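Local coordinates for peptidoglycan-recognition protein (Apis mellifera, PDB 5XZ3) that probably recognises bacterial peptidoglycan as a pattern-recognition receptor of honeybee innate immunity, through a domain of the N-acetylmuramoyl-L-alanine amidase family, at residues A[159-162]-A[163-166]. Sequence-based numbering, arbitrary orientation.
Sequences LYKQ and IQNW
A chi1 of -172° sets CG of Tyr-160 anti to the backbone N, beside the carbonyl carbon, while Gln-164, whose CG is anti to its own carbonyl carbon, runs extended to meet it. CG of Gln-164 lies over one face of the Tyr-160 ring near its rim, and the amide continues outward past the CD2/CE2 side, its plane 32° from that of the ring, with CD 3.6 Å from CE2 of Tyr-160. CD1 of Ile-163 approaches the same ring obliquely, 4.0 Å from CD1 of Tyr-160, and its CG2 branch meets CD1 of Leu-159 at 3.8 Å. Toward the C-terminal end of helix 157-163, Ile-163 N donates to Leu-159 O at 3.0 Å and Gln-164 N to Tyr-160 O at 3.1 Å. A type I beta turn from Ile-163 to Trp-166 follows on, and this C-terminal element of the amidase-like fold packs against helix 118-133 and strand 31-38, with Trp-166 resting on Leu-121, Ala-124 and Ile-128 and both Ile-163 and Trp-166 touching Ile-36. Asn-165 N reaches Gln-162 O at 3.2 Å from above the carbonyl plane; the same oxygen also takes a bond from a water, which accepts in turn from Asn-165 ND2. An alanine in place of Gln-164 is likely to uncover that face of Tyr-160 and leave a gap along its CE2 side. Tyr-160 also makes a cation-pi contact with Lys-147, and the ammonium of Lys-161 pairs with Glu-158.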
loop_
_atom_site.group_PDB
_atom_site.type_symbol
_atom_site.label_atom_id
_atom_site.label_comp_id
_atom_site.label_asym_id
_atom_site.label_seq_id
_atom_site.Cartn_x
_atom_site.Cartn_y
_atom_site.Cartn_z
ATOM N N LEU A 159 13.704 -1.382 4.521
ATOM C CA LEU A 159 12.343 -1.953 4.544
ATOM C C LEU A 159 12.234 -3.249 3.750
ATOM O O LEU A 159 11.527 -4.179 4.155
ATOM C CB LEU A 159 11.304 -0.936 4.049
ATOM C CG LEU A 159 9.871 -1.438 3.768
ATOM C CD1 LEU A 159 9.283 -2.139 5.000
ATOM C CD2 LEU A 159 8.992 -0.275 3.339
ATOM N N TYR A 160 12.890 -3.286 2.599
ATOM C CA TYR A 160 12.957 -4.517 1.807
ATOM C C TYR A 160 13.442 -5.732 2.587
ATOM O O TYR A 160 12.813 -6.802 2.539
ATOM C CB TYR A 160 13.789 -4.307 0.557
ATOM C CG TYR A 160 13.753 -5.469 -0.388
ATOM C CD1 TYR A 160 12.597 -5.752 -1.123
ATOM C CD2 TYR A 160 14.867 -6.308 -0.544
ATOM C CE1 TYR A 160 12.543 -6.836 -1.979
ATOM C CE2 TYR A 160 14.828 -7.407 -1.420
ATOM C CZ TYR A 160 13.659 -7.647 -2.135
ATOM O OH TYR A 160 13.606 -8.687 -3.020
ATOM N N LYS A 161 14.550 -5.586 3.312
ATOM C CA LYS A 161 15.051 -6.679 4.143
ATOM C C LYS A 161 14.034 -7.091 5.202
ATOM O O LYS A 161 13.947 -8.260 5.540
ATOM C CB LYS A 161 16.391 -6.300 4.798
ATOM C CG LYS A 161 17.564 -6.341 3.821
ATOM C CD LYS A 161 18.839 -5.792 4.446
ATOM C CE LYS A 161 18.751 -4.308 4.795
ATOM N NZ LYS A 161 20.019 -3.904 5.484
ATOM N N GLN A 162 13.238 -6.138 5.682
ATOM C CA GLN A 162 12.198 -6.435 6.673
ATOM C C GLN A 162 11.070 -7.260 6.096
ATOM O O GLN A 162 10.602 -8.190 6.755
ATOM C CB GLN A 162 11.619 -5.153 7.253
ATOM C CG GLN A 162 12.598 -4.438 8.149
ATOM C CD GLN A 162 11.994 -3.196 8.749
ATOM O OE1 GLN A 162 11.645 -3.174 9.921
ATOM N NE2 GLN A 162 11.863 -2.174 7.956
ATOM N N ILE A 163 10.642 -6.941 4.870
ATOM C CA ILE A 163 9.511 -7.680 4.261
ATOM C C ILE A 163 9.982 -9.074 3.849
ATOM O O ILE A 163 9.181 -10.009 3.794
ATOM C CB ILE A 163 8.807 -6.928 3.089
ATOM C CG1 ILE A 163 9.710 -6.893 1.838
ATOM C CG2 ILE A 163 8.321 -5.539 3.551
ATOM C CD1 ILE A 163 9.051 -6.470 0.544
ATOM N N GLN A 164 11.297 -9.234 3.635
ATOM C CA GLN A 164 11.848 -10.571 3.351
ATOM C C GLN A 164 11.648 -11.590 4.490
ATOM O O GLN A 164 11.751 -12.801 4.261
ATOM C CB GLN A 164 13.332 -10.496 2.986
ATOM C CG GLN A 164 13.570 -9.901 1.613
ATOM C CD GLN A 164 15.034 -9.850 1.271
ATOM O OE1 GLN A 164 15.747 -8.933 1.679
ATOM N NE2 GLN A 164 15.497 -10.854 0.545
ATOM N N ASN A 165 11.370 -11.105 5.696
ATOM C CA ASN A 165 11.021 -11.998 6.822
ATOM C C ASN A 165 9.609 -12.571 6.716
ATOM O O ASN A 165 9.275 -13.563 7.380
ATOM C CB ASN A 165 11.202 -11.283 8.162
ATOM C CG ASN A 165 12.656 -10.901 8.435
ATOM O OD1 ASN A 165 13.586 -11.606 8.035
ATOM N ND2 ASN A 165 12.850 -9.779 9.137
ATOM N N TRP A 166 8.783 -11.967 5.875
ATOM C CA TRP A 166 7.403 -12.395 5.755
ATOM C C TRP A 166 7.301 -13.681 4.967
ATOM O O TRP A 166 7.894 -13.779 3.893
ATOM C CB TRP A 166 6.574 -11.349 5.054
ATOM C CG TRP A 166 6.323 -10.091 5.797
ATOM C CD1 TRP A 166 6.485 -9.843 7.143
ATOM C CD2 TRP A 166 5.769 -8.907 5.234
ATOM N NE1 TRP A 166 6.095 -8.539 7.428
ATOM C CE2 TRP A 166 5.657 -7.953 6.271
ATOM C CE3 TRP A 166 5.386 -8.545 3.930
ATOM C CZ2 TRP A 166 5.154 -6.658 6.049
ATOM C CZ3 TRP A 166 4.911 -7.254 3.709
ATOM C CH2 TRP A 166 4.793 -6.327 4.761
HETATM O O HOH W 1 10.337 -7.992 9.476
#